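Local coordinates for tail fiber protein (PDB 6CL6) that forms the trimeric receptor-binding fiber of an R-type pyocin, a contractile injection system, and probably recognises the surface of the target bacterium, at residues A[133-141]-A[158-166]; A[319-330]-A[343-351]. All blocks are in the same frame, centred on the assembly; numbering follows the deposited sequence.

Contact 1: A[133-141]-A[158-166]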
ATOM      1  N   GLU A 133      30.554  10.099 -30.227  1.00 17.08           N
ATOM      2  CA  GLU A 133      29.130   9.834 -30.381  1.00 19.03           C
ATOM      3  C   GLU A 133      28.965   8.392 -30.830  1.00 23.33           C
ATOM      4  O   GLU A 133      29.657   7.946 -31.741  1.00 19.02           O
ATOM      5  CB  GLU A 133      28.512  10.785 -31.391  1.00 20.06           C
ATOM      6  CG  GLU A 133      28.435  12.195 -30.905  1.00 35.73           C
ATOM      7  CD  GLU A 133      27.238  12.419 -30.008  1.00 28.07           C
ATOM      8  OE1 GLU A 133      26.196  11.764 -30.238  1.00 25.11           O
ATOM      9  OE2 GLU A 133      27.344  13.241 -29.074  1.00 18.93           O
ATOM     10  N   LEU A 134      28.075   7.670 -30.179  1.00 15.53           N
ATOM     11  CA  LEU A 134      27.814   6.291 -30.556  1.00 22.53           C
ATOM     12  C   LEU A 134      26.878   6.268 -31.761  1.00 13.65           C
ATOM     13  O   LEU A 134      25.785   6.830 -31.691  1.00 15.36           O
ATOM     14  CB  LEU A 134      27.199   5.520 -29.404  1.00 17.08           C
ATOM     15  CG  LEU A 134      28.075   5.389 -28.173  1.00 16.73           C
ATOM     16  CD1 LEU A 134      27.257   4.908 -26.985  1.00 15.41           C
ATOM     17  CD2 LEU A 134      29.224   4.460 -28.420  1.00 22.41           C
ATOM     18  N   PRO A 135      27.252   5.613 -32.847  1.00 12.91           N
ATOM     19  CA  PRO A 135      26.338   5.436 -33.984  1.00 11.36           C
ATOM     20  C   PRO A 135      25.304   4.373 -33.673  1.00 16.15           C
ATOM     21  O   PRO A 135      25.207   3.920 -32.530  1.00 14.84           O
ATOM     22  CB  PRO A 135      27.276   4.996 -35.105  1.00 16.40           C
ATOM     23  CG  PRO A 135      28.333   4.226 -34.412  1.00 30.97           C
ATOM     24  CD  PRO A 135      28.558   4.954 -33.096  1.00 25.68           C
ATOM     25  N   GLY A 136      24.545   3.959 -34.687  1.00 14.62           N
ATOM     26  CA  GLY A 136      23.687   2.798 -34.545  1.00 15.60           C
ATOM     27  C   GLY A 136      24.489   1.512 -34.522  1.00 19.76           C
ATOM     28  O   GLY A 136      25.680   1.467 -34.801  1.00 16.73           O
ATOM     29  N   GLY A 137      23.812   0.438 -34.148  1.00 14.84           N
ATOM     30  CA  GLY A 137      24.401  -0.893 -34.237  1.00 17.75           C
ATOM     31  C   GLY A 137      25.480  -1.246 -33.235  1.00 16.88           C
ATOM     32  O   GLY A 137      26.115  -2.302 -33.389  1.00 13.87           O
ATOM     33  N   VAL A 138      25.701  -0.437 -32.203  1.00 12.20           N
ATOM     34  CA  VAL A 138      26.799  -0.681 -31.287  1.00 12.08           C
ATOM     35  C   VAL A 138      26.393  -1.703 -30.243  1.00 17.59           C
ATOM     36  O   VAL A 138      25.326  -1.605 -29.635  1.00 18.77           O
ATOM     37  CB  VAL A 138      27.274   0.622 -30.618  1.00 12.88           C
ATOM     38  CG1 VAL A 138      28.363   0.339 -29.631  1.00 19.32           C
ATOM     39  CG2 VAL A 138      27.728   1.619 -31.669  1.00 20.51           C
ATOM     40  N   ASN A 139      27.255  -2.690 -30.033  1.00 11.47           N
ATOM     41  CA  ASN A 139      27.138  -3.614 -28.910  1.00 17.17           C
ATOM     42  C   ASN A 139      27.953  -3.054 -27.747  1.00 13.10           C
ATOM     43  O   ASN A 139      29.197  -2.952 -27.829  1.00 16.68           O
ATOM     44  CB  ASN A 139      27.635  -4.987 -29.326  1.00 19.15           C
ATOM     45  CG  ASN A 139      27.386  -6.040 -28.273  1.00 17.36           C
ATOM     46  OD1 ASN A 139      27.143  -5.752 -27.072  1.00 11.47           O
ATOM     47  ND2 ASN A 139      27.429  -7.285 -28.698  1.00 21.46           N
ATOM     48  N   LEU A 140      27.271  -2.668 -26.668  1.00 10.72           N
ATOM     49  CA  LEU A 140      27.978  -2.046 -25.570  1.00 10.61           C
ATOM     50  C   LEU A 140      28.984  -2.981 -24.938  1.00 12.36           C
ATOM     51  O   LEU A 140      29.890  -2.509 -24.252  1.00 13.29           O
ATOM     52  CB  LEU A 140      27.015  -1.537 -24.493  1.00 12.23           C
ATOM     53  CG  LEU A 140      26.061  -0.429 -24.938  1.00 11.65           C
ATOM     54  CD1 LEU A 140      25.434   0.243 -23.729  1.00 11.69           C
ATOM     55  CD2 LEU A 140      26.722   0.635 -25.809  1.00 16.66           C
ATOM     56  N   ASP A 141      28.850  -4.297 -25.165  1.00 11.99           N
ATOM     57  CA  ASP A 141      29.869  -5.231 -24.720  1.00 14.54           C
ATOM     58  C   ASP A 141      31.212  -4.955 -25.380  1.00 18.28           C
ATOM     59  O   ASP A 141      32.244  -5.434 -24.895  1.00 17.23           O
ATOM     60  CB  ASP A 141      29.467  -6.691 -25.035  1.00 15.42           C
ATOM     61  CG  ASP A 141      28.395  -7.238 -24.112  1.00 12.97           C
ATOM     62  OD1 ASP A 141      27.827  -6.484 -23.319  1.00 13.74           O
ATOM     63  OD2 ASP A 141      28.104  -8.491 -24.176  1.00 14.89           O
ATOM     64  N   ALA A 158      18.133   1.478 -29.992  1.00 15.61           N
ATOM     65  CA  ALA A 158      17.283   0.381 -30.441  1.00 17.05           C
ATOM     66  C   ALA A 158      18.002  -0.558 -31.399  1.00 24.18           C
ATOM     67  O   ALA A 158      17.775  -1.773 -31.363  1.00 18.94           O
ATOM     68  CB  ALA A 158      16.024   0.946 -31.093  1.00 17.31           C
ATOM     69  N   SER A 159      18.843  -0.022 -32.285  1.00 17.32           N
ATOM     70  CA  SER A 159      19.547  -0.846 -33.255  1.00 13.40           C
ATOM     71  C   SER A 159      20.847  -1.445 -32.715  1.00 17.38           C
ATOM     72  O   SER A 159      21.479  -2.256 -33.405  1.00 18.28           O
ATOM     73  CB  SER A 159      19.882  -0.040 -34.507  1.00 12.59           C
ATOM     74  OG  SER A 159      20.826   0.978 -34.207  1.00 17.97           O
ATOM     75  N   GLY A 160      21.274  -1.036 -31.534  1.00 15.91           N
ATOM     76  CA  GLY A 160      22.444  -1.591 -30.895  1.00 16.12           C
ATOM     77  C   GLY A 160      22.090  -2.769 -30.011  1.00 18.27           C
ATOM     78  O   GLY A 160      20.995  -3.326 -30.074  1.00 16.50           O
ATOM     79  N   ALA A 161      23.061  -3.165 -29.190  1.00 17.95           N
ATOM     80  CA  ALA A 161      22.930  -4.328 -28.347  1.00 15.93           C
ATOM     81  C   ALA A 161      23.486  -4.012 -26.975  1.00 12.47           C
ATOM     82  O   ALA A 161      24.419  -3.213 -26.833  1.00 15.70           O
ATOM     83  CB  ALA A 161      23.640  -5.544 -28.919  1.00 17.42           C
ATOM     84  N   ASN A 162      22.860  -4.623 -25.958  1.00 14.88           N
ATOM     85  CA  ASN A 162      23.289  -4.524 -24.553  1.00 12.49           C
ATOM     86  C   ASN A 162      23.199  -3.117 -23.985  1.00 10.98           C
ATOM     87  O   ASN A 162      23.833  -2.810 -22.973  1.00 12.74           O
ATOM     88  CB  ASN A 162      24.700  -5.105 -24.401  1.00  7.52           C
ATOM     89  CG  ASN A 162      24.697  -6.625 -24.430  1.00 19.72           C
ATOM     90  OD1 ASN A 162      24.164  -7.261 -23.525  1.00 17.76           O
ATOM     91  ND2 ASN A 162      25.251  -7.205 -25.483  1.00 14.94           N
ATOM     92  N   TYR A 163      22.405  -2.265 -24.591  1.00  9.63           N
ATOM     93  CA  TYR A 163      21.950  -1.055 -23.921  1.00 13.31           C
ATOM     94  C   TYR A 163      20.992  -1.477 -22.804  1.00 16.43           C
ATOM     95  O   TYR A 163      20.233  -2.442 -22.973  1.00 15.19           O
ATOM     96  CB  TYR A 163      21.235  -0.117 -24.883  1.00 14.71           C
ATOM     97  CG  TYR A 163      22.122   0.652 -25.846  1.00  8.10           C
ATOM     98  CD1 TYR A 163      22.684   0.022 -26.946  1.00 12.13           C
ATOM     99  CD2 TYR A 163      22.378   2.002 -25.651  1.00 20.22           C
ATOM    100  CE1 TYR A 163      23.472   0.727 -27.837  1.00 12.20           C
ATOM    101  CE2 TYR A 163      23.170   2.722 -26.539  1.00 16.92           C
ATOM    102  CZ  TYR A 163      23.710   2.067 -27.632  1.00 16.98           C
ATOM    103  OH  TYR A 163      24.495   2.775 -28.535  1.00 14.45           O
ATOM    104  N   PRO A 164      21.021  -0.806 -21.652  1.00 11.83           N
ATOM    105  CA  PRO A 164      20.119  -1.209 -20.562  1.00  9.34           C
ATOM    106  C   PRO A 164      18.689  -0.791 -20.769  1.00 11.14           C
ATOM    107  O   PRO A 164      17.789  -1.344 -20.124  1.00 11.36           O
ATOM    108  CB  PRO A 164      20.716  -0.516 -19.327  1.00  7.93           C
ATOM    109  CG  PRO A 164      21.408   0.695 -19.869  1.00  9.28           C
ATOM    110  CD  PRO A 164      21.921   0.283 -21.261  1.00 10.62           C
ATOM    111  N   ILE A 165      18.458   0.181 -21.641  1.00 14.04           N
ATOM    112  CA  ILE A 165      17.136   0.742 -21.915  1.00  8.50           C
ATOM    113  C   ILE A 165      17.233   1.317 -23.318  1.00 11.39           C
ATOM    114  O   ILE A 165      18.311   1.744 -23.761  1.00 15.09           O
ATOM    115  CB  ILE A 165      16.760   1.812 -20.862  1.00 10.32           C
ATOM    116  CG1 ILE A 165      15.331   2.301 -21.037  1.00 15.23           C
ATOM    117  CG2 ILE A 165      17.756   3.007 -20.949  1.00 11.64           C
ATOM    118  CD1 ILE A 165      14.301   1.270 -20.551  1.00 11.69           C
ATOM    119  N   VAL A 166      16.132   1.292 -24.038  1.00 12.66           N
ATOM    120  CA  VAL A 166      16.115   1.887 -25.379  1.00 12.98           C
ATOM    121  C   VAL A 166      15.904   3.381 -25.231  1.00 16.27           C
ATOM    122  O   VAL A 166      14.765   3.869 -25.273  1.00 12.41           O
ATOM    123  CB  VAL A 166      15.063   1.231 -26.280  1.00 20.11           C
ATOM    124  CG1 VAL A 166      15.056   1.880 -27.670  1.00 14.89           C
ATOM    125  CG2 VAL A 166      15.362  -0.250 -26.398  1.00 24.48           C
TER
HETATM  126  O   HOH W   1      24.189   1.988 -31.135  1.00 13.76           O

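Contact 2: A[319-330]-A[343-351]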
ATOM      1  N   PRO A 319     -77.839 -10.466  44.044  1.00 26.41           N
ATOM      2  CA  PRO A 319     -78.837  -9.872  43.150  1.00 31.46           C
ATOM      3  C   PRO A 319     -78.567 -10.258  41.713  1.00 29.72           C
ATOM      4  O   PRO A 319     -77.409 -10.345  41.278  1.00 24.42           O
ATOM      5  CB  PRO A 319     -78.645  -8.356  43.351  1.00 27.66           C
ATOM      6  CG  PRO A 319     -77.832  -8.218  44.580  1.00 41.20           C
ATOM      7  CD  PRO A 319     -76.980  -9.432  44.666  1.00 36.85           C
ATOM      8  N   PHE A 320     -79.640 -10.494  40.977  1.00 28.27           N
ATOM      9  CA  PHE A 320     -79.527 -10.607  39.529  1.00 32.42           C
ATOM     10  C   PHE A 320     -79.210  -9.220  38.967  1.00 25.86           C
ATOM     11  O   PHE A 320     -79.868  -8.241  39.341  1.00 30.28           O
ATOM     12  CB  PHE A 320     -80.808 -11.152  38.913  1.00 26.86           C
ATOM     13  CG  PHE A 320     -81.017 -12.621  39.141  1.00 18.85           C
ATOM     14  CD1 PHE A 320     -80.265 -13.569  38.443  1.00 21.24           C
ATOM     15  CD2 PHE A 320     -82.005 -13.069  40.028  1.00 19.60           C
ATOM     16  CE1 PHE A 320     -80.478 -14.930  38.640  1.00 30.25           C
ATOM     17  CE2 PHE A 320     -82.211 -14.437  40.226  1.00 20.21           C
ATOM     18  CZ  PHE A 320     -81.461 -15.358  39.538  1.00 28.09           C
ATOM     19  N   PRO A 321     -78.184  -9.083  38.121  1.00 35.50           N
ATOM     20  CA  PRO A 321     -77.852  -7.739  37.607  1.00 30.96           C
ATOM     21  C   PRO A 321     -78.992  -7.061  36.872  1.00 35.14           C
ATOM     22  O   PRO A 321     -79.148  -5.840  36.990  1.00 33.19           O
ATOM     23  CB  PRO A 321     -76.662  -8.022  36.673  1.00 24.65           C
ATOM     24  CG  PRO A 321     -76.006  -9.202  37.276  1.00 38.24           C
ATOM     25  CD  PRO A 321     -77.125 -10.064  37.821  1.00 44.40           C
ATOM     26  N   THR A 322     -79.812  -7.813  36.139  1.00 25.97           N
ATOM     27  CA  THR A 322     -80.888  -7.230  35.347  1.00 26.73           C
ATOM     28  C   THR A 322     -82.249  -7.831  35.675  1.00 35.96           C
ATOM     29  O   THR A 322     -83.182  -7.079  35.973  1.00 34.04           O
ATOM     30  CB  THR A 322     -80.572  -7.393  33.853  1.00 53.42           C
ATOM     31  OG1 THR A 322     -79.337  -6.737  33.559  1.00 47.05           O
ATOM     32  CG2 THR A 322     -81.662  -6.782  33.003  1.00 52.31           C
ATOM     33  N   LEU A 323     -82.416  -9.149  35.596  1.00 37.03           N
ATOM     34  CA  LEU A 323     -83.718  -9.721  35.915  1.00 31.50           C
ATOM     35  C   LEU A 323     -83.606 -11.211  36.201  1.00 37.07           C
ATOM     36  O   LEU A 323     -82.693 -11.885  35.744  1.00 24.45           O
ATOM     37  CB  LEU A 323     -84.736  -9.498  34.787  1.00 43.26           C
ATOM     38  CG  LEU A 323     -84.736 -10.477  33.621  1.00 32.61           C
ATOM     39  CD1 LEU A 323     -85.887 -10.179  32.678  1.00 43.62           C
ATOM     40  CD2 LEU A 323     -83.414 -10.427  32.864  1.00 48.85           C
ATOM     41  N   CYS A 324     -84.560 -11.707  36.981  1.00 29.44           N
ATOM     42  CA  CYS A 324     -84.739 -13.141  37.157  1.00 29.45           C
ATOM     43  C   CYS A 324     -85.574 -13.669  35.999  1.00 25.48           C
ATOM     44  O   CYS A 324     -86.615 -13.092  35.667  1.00 33.80           O
ATOM     45  CB  CYS A 324     -85.420 -13.414  38.494  1.00 23.93           C
ATOM     46  SG  CYS A 324     -85.866 -15.117  38.716  1.00 24.60           S
ATOM     47  N   LEU A 325     -85.101 -14.744  35.360  1.00 19.10           N
ATOM     48  CA  LEU A 325     -85.789 -15.306  34.202  1.00 31.80           C
ATOM     49  C   LEU A 325     -86.779 -16.420  34.551  1.00 24.88           C
ATOM     50  O   LEU A 325     -87.659 -16.738  33.737  1.00 25.26           O
ATOM     51  CB  LEU A 325     -84.774 -15.841  33.198  1.00 23.42           C
ATOM     52  CG  LEU A 325     -84.001 -14.760  32.434  1.00 28.93           C
ATOM     53  CD1 LEU A 325     -82.894 -15.387  31.600  1.00 27.66           C
ATOM     54  CD2 LEU A 325     -84.944 -13.932  31.563  1.00 22.01           C
ATOM     55  N   GLY A 326     -86.648 -17.030  35.708  1.00 28.77           N
ATOM     56  CA  GLY A 326     -87.533 -18.121  36.062  1.00 29.78           C
ATOM     57  C   GLY A 326     -87.013 -18.840  37.285  1.00 16.19           C
ATOM     58  O   GLY A 326     -85.942 -18.522  37.810  1.00 17.05           O
ATOM     59  N   GLY A 327     -87.807 -19.807  37.734  1.00 17.43           N
ATOM     60  CA  GLY A 327     -87.472 -20.576  38.921  1.00 20.40           C
ATOM     61  C   GLY A 327     -88.536 -21.613  39.207  1.00 22.41           C
ATOM     62  O   GLY A 327     -89.545 -21.726  38.491  1.00 18.49           O
ATOM     63  N   TYR A 328     -88.270 -22.392  40.256  1.00 15.55           N
ATOM     64  CA  TYR A 328     -89.191 -23.410  40.740  1.00 14.94           C
ATOM     65  C   TYR A 328     -88.901 -23.653  42.214  1.00 15.03           C
ATOM     66  O   TYR A 328     -87.856 -23.238  42.736  1.00 15.33           O
ATOM     67  CB  TYR A 328     -89.051 -24.724  39.947  1.00 14.54           C
ATOM     68  CG  TYR A 328     -87.821 -25.488  40.328  1.00 17.56           C
ATOM     69  CD1 TYR A 328     -87.815 -26.335  41.429  1.00 20.60           C
ATOM     70  CD2 TYR A 328     -86.640 -25.364  39.588  1.00 19.56           C
ATOM     71  CE1 TYR A 328     -86.696 -27.015  41.797  1.00 19.96           C
ATOM     72  CE2 TYR A 328     -85.513 -26.062  39.936  1.00 17.78           C
ATOM     73  CZ  TYR A 328     -85.538 -26.885  41.054  1.00 26.14           C
ATOM     74  OH  TYR A 328     -84.413 -27.580  41.426  1.00 28.11           O
ATOM     75  N   ALA A 329     -89.827 -24.352  42.874  1.00 14.80           N
ATOM     76  CA  ALA A 329     -89.615 -24.824  44.229  1.00 14.82           C
ATOM     77  C   ALA A 329     -89.954 -26.304  44.334  1.00 17.79           C
ATOM     78  O   ALA A 329     -90.659 -26.854  43.496  1.00 17.81           O
ATOM     79  CB  ALA A 329     -90.477 -24.033  45.231  1.00 15.04           C
ATOM     80  N   ASN A 330     -89.451 -26.928  45.389  1.00 14.91           N
ATOM     81  CA  ASN A 330     -89.529 -28.362  45.611  1.00 15.47           C
ATOM     82  C   ASN A 330     -89.759 -28.672  47.087  1.00 17.81           C
ATOM     83  O   ASN A 330     -89.129 -28.056  47.950  1.00 14.38           O
ATOM     84  CB  ASN A 330     -88.217 -29.037  45.131  1.00 15.75           C
ATOM     85  CG  ASN A 330     -87.971 -30.375  45.799  1.00 14.17           C
ATOM     86  OD1 ASN A 330     -88.532 -31.410  45.394  1.00 16.23           O
ATOM     87  ND2 ASN A 330     -87.165 -30.357  46.837  1.00 15.17           N
ATOM     88  N   THR A 343     -96.295 -26.586  44.709  1.00 19.48           N
ATOM     89  CA  THR A 343     -95.330 -25.531  44.926  1.00 14.57           C
ATOM     90  C   THR A 343     -95.536 -24.432  43.904  1.00 17.08           C
ATOM     91  O   THR A 343     -96.169 -24.623  42.859  1.00 19.96           O
ATOM     92  CB  THR A 343     -93.891 -26.074  44.802  1.00 24.31           C
ATOM     93  OG1 THR A 343     -93.698 -26.573  43.478  1.00 15.30           O
ATOM     94  CG2 THR A 343     -93.649 -27.177  45.788  1.00 14.41           C
ATOM     95  N   GLY A 344     -94.952 -23.274  44.189  1.00 17.59           N
ATOM     96  CA  GLY A 344     -94.958 -22.190  43.234  1.00 20.13           C
ATOM     97  C   GLY A 344     -93.745 -21.300  43.416  1.00 21.57           C
ATOM     98  O   GLY A 344     -93.254 -21.096  44.539  1.00 18.00           O
ATOM     99  N   PHE A 345     -93.259 -20.772  42.298  1.00 16.67           N
ATOM    100  CA  PHE A 345     -92.210 -19.760  42.284  1.00 18.27           C
ATOM    101  C   PHE A 345     -92.731 -18.604  41.445  1.00 21.98           C
ATOM    102  O   PHE A 345     -93.123 -18.802  40.288  1.00 24.67           O
ATOM    103  CB  PHE A 345     -90.923 -20.334  41.711  1.00 16.21           C
ATOM    104  CG  PHE A 345     -89.789 -19.342  41.625  1.00 16.69           C
ATOM    105  CD1 PHE A 345     -89.727 -18.414  40.602  1.00 16.25           C
ATOM    106  CD2 PHE A 345     -88.770 -19.373  42.560  1.00 19.27           C
ATOM    107  CE1 PHE A 345     -88.679 -17.522  40.520  1.00 18.24           C
ATOM    108  CE2 PHE A 345     -87.702 -18.486  42.476  1.00 21.97           C
ATOM    109  CZ  PHE A 345     -87.670 -17.547  41.459  1.00 20.54           C
ATOM    110  N   ARG A 346     -92.773 -17.411  42.028  1.00 19.45           N
ATOM    111  CA  ARG A 346     -93.371 -16.285  41.332  1.00 22.02           C
ATOM    112  C   ARG A 346     -92.874 -14.987  41.943  1.00 19.59           C
ATOM    113  O   ARG A 346     -92.202 -14.975  42.978  1.00 23.27           O
ATOM    114  CB  ARG A 346     -94.899 -16.349  41.374  1.00 30.04           C
ATOM    115  CG  ARG A 346     -95.518 -15.767  42.645  1.00 31.82           C
ATOM    116  CD  ARG A 346     -97.024 -16.008  42.683  1.00 34.44           C
ATOM    117  NE  ARG A 346     -97.676 -15.279  43.783  1.00 34.84           N
ATOM    118  CZ  ARG A 346     -97.797 -15.752  45.022  1.00 28.61           C
ATOM    119  NH1 ARG A 346     -97.312 -16.941  45.343  1.00 25.87           N
ATOM    120  NH2 ARG A 346     -98.406 -15.024  45.956  1.00 31.94           N
ATOM    121  N   GLY A 347     -93.242 -13.884  41.295  1.00 25.75           N
ATOM    122  CA  GLY A 347     -93.003 -12.573  41.854  1.00 36.44           C
ATOM    123  C   GLY A 347     -91.546 -12.200  41.963  1.00 41.03           C
ATOM    124  O   GLY A 347     -91.172 -11.433  42.861  1.00 32.85           O
ATOM    125  N   ALA A 348     -90.713 -12.714  41.070  1.00 24.42           N
ATOM    126  CA  ALA A 348     -89.271 -12.508  41.170  1.00 27.92           C
ATOM    127  C   ALA A 348     -88.891 -11.095  40.744  1.00 39.32           C
ATOM    128  O   ALA A 348     -89.302 -10.629  39.682  1.00 34.13           O
ATOM    129  CB  ALA A 348     -88.533 -13.520  40.300  1.00 21.06           C
ATOM    130  N   THR A 349     -88.083 -10.436  41.569  1.00 29.66           N
ATOM    131  CA  THR A 349     -87.382  -9.216  41.197  1.00 31.64           C
ATOM    132  C   THR A 349     -85.906  -9.573  41.011  1.00 22.45           C
ATOM    133  O   THR A 349     -85.534 -10.746  40.933  1.00 32.54           O
ATOM    134  CB  THR A 349     -87.574  -8.121  42.253  1.00 25.69           C
ATOM    135  OG1 THR A 349     -86.851  -8.450  43.454  1.00 31.32           O
ATOM    136  CG2 THR A 349     -89.054  -7.957  42.587  1.00 31.00           C
ATOM    137  N   THR A 350     -85.040  -8.552  40.961  1.00 24.96           N
ATOM    138  CA  THR A 350     -83.610  -8.841  40.914  1.00 19.78           C
ATOM    139  C   THR A 350     -83.107  -9.405  42.244  1.00 22.32           C
ATOM    140  O   THR A 350     -82.032 -10.006  42.278  1.00 24.60           O
ATOM    141  CB  THR A 350     -82.812  -7.590  40.582  1.00 24.14           C
ATOM    142  OG1 THR A 350     -83.175  -6.548  41.497  1.00 37.52           O
ATOM    143  CG2 THR A 350     -83.085  -7.150  39.159  1.00 39.16           C
ATOM    144  N   THR A 351     -83.864  -9.226  43.335  1.00 21.56           N
ATOM    145  CA  THR A 351     -83.388  -9.588  44.662  1.00 19.87           C
ATOM    146  C   THR A 351     -84.253 -10.574  45.418  1.00 19.54           C
ATOM    147  O   THR A 351     -83.738 -11.235  46.333  1.00 26.76           O
ATOM    148  CB  THR A 351     -83.230  -8.320  45.526  1.00 21.14           C
ATOM    149  OG1 THR A 351     -84.472  -7.619  45.596  1.00 29.71           O
ATOM    150  CG2 THR A 351     -82.159  -7.394  44.932  1.00 23.66           C
TER
HETATM  151  O   HOH W   2     -86.782  -9.955  37.774  1.00 28.98           O
HETATM  152  O   HOH W   3     -92.372 -24.923  41.488  1.00 15.30           O

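Contact 1: A[133-141]-A[158-166]
The side-chain oxygen OD1 of Asn-139 is gripped by two donors. Asn-162 ND2 donates to Asn-139 OD1 from across the contact at 2.9 Å. The backbone N of Asp-141 comes from the opposite face of the amide plane and closes an Asx turn. CG of Asn-139 lies opposite its own backbone N (chi1 -173°), which carries the amide over to Asn-162. The two amide planes are nearly parallel, 17° apart. The carboxylate of Asp-141 stacks on the amide of Asn-162, with OD1 of Asp-141 3.3 Å from CG of Asn-162. The carboxylate makes its salt bridge elsewhere, with Arg-196.

The backbones join at a single bridge between Asn-139 and Ala-161. Ala-161 N donates to Val-138 O at 2.8 Å, and Leu-140 N donates to Ala-161 O at 2.9 Å. Gly-137 N donates to Ser-159 OG at 3.0 Å.

Leu-140 puts its CD2 over one face of the Tyr-163 ring, 4.0 Å from the centroid, as a CH-pi contact. The methyl is shifted toward the rim. Val-138 O lies at the ring edge. The hydroxyl of Tyr-163 donates to a water 2.7 Å from its OH. That water donates to Pro-135 O and accepts from Val-138 N, so one molecule ties the tyrosine hydroxyl to the loop backbone at Pro-135 and Val-138. Gln-151 NE2 also bonds Tyr-163 OH.

The contact closes two loops of a mixed beta sheet against each other at the surface. Segment 133-141 leads from strand 132-133 toward strand 147-151, where Leu-134 packs on Trp-149. Segment 158-166 runs out of helix 154-159, and its Pro-164 rests on Tyr-194 of strand 193-199 and Trp-206 of strand 202-208.

Contact 2: A[319-330]-A[343-351]
Thr-343 meets Ala-329 first: its CB is 4.0 Å from CB of Ala-329. A water links Thr-343 OG1 to the backbone N of Ala-329. After Gly-344 comes Phe-345, the main apolar piece of the contact. Its CG is turned opposite the backbone N (chi1 178°), which lays the ring flat against Gly-327. CA of Gly-327 sits over the ring centre, 3.6 Å from the centroid, in a CH-pi contact. The sulfur of Cys-324 lies at the ring edge, 4.1 Å from CZ of Phe-345.

Strands 324-330 and 343-346 run roughly antiparallel, at 154°, but belong to two different sheets. Their axes approach to 5.2 Å, yet no hydrogen bond joins their backbones. The bare backbone of Gly-327 lets the ring lie between them. The two sheets are consistent with a lectin-like sandwich domain, in the gp53-like C-terminal region of the H-type lectin clan. Phe-345 reaches Ala-369 in one sheet and Ile-355 in the other. Its backbone O accepts from Asn-330 of the third subunit.

Further on, CB of Ala-348 packs on the sulfur of Cys-324 at 3.5 Å. A water joins Ala-348 O to Cys-324 N. Thr-349 OG1 accepts from Thr-351 N, an ST turn. Thr-350 O accepts from Phe-320 N at 2.8 Å, with the donor in the carbonyl plane. CG2 of Thr-350 lies 3.2 Å from Thr-322 O. Last, CG2 of Thr-351 touches CB of Pro-319.

In the fold
Contact 1 and contact 2 lie far apart on this elongated fiber, with centres 131 Å from each other and no shared elements. Contact 1 is a surface contact in the mixed sheet domain and joins loops. Contact 2 is partly buried in the C-terminal domain and joins strands of two sheets. The chemistry follows this. Contact 1 relies on backbone, amide and water bonds, with one aromatic ring as its apolar part. Contact 2 has few direct polar links, among them one backbone hydrogen bond, and is otherwise mostly ring, sulfur and methyl packing. Other subunits touch both, but only Glu-133 in contact 1, against seven residues within reach of the third subunit in contact 2.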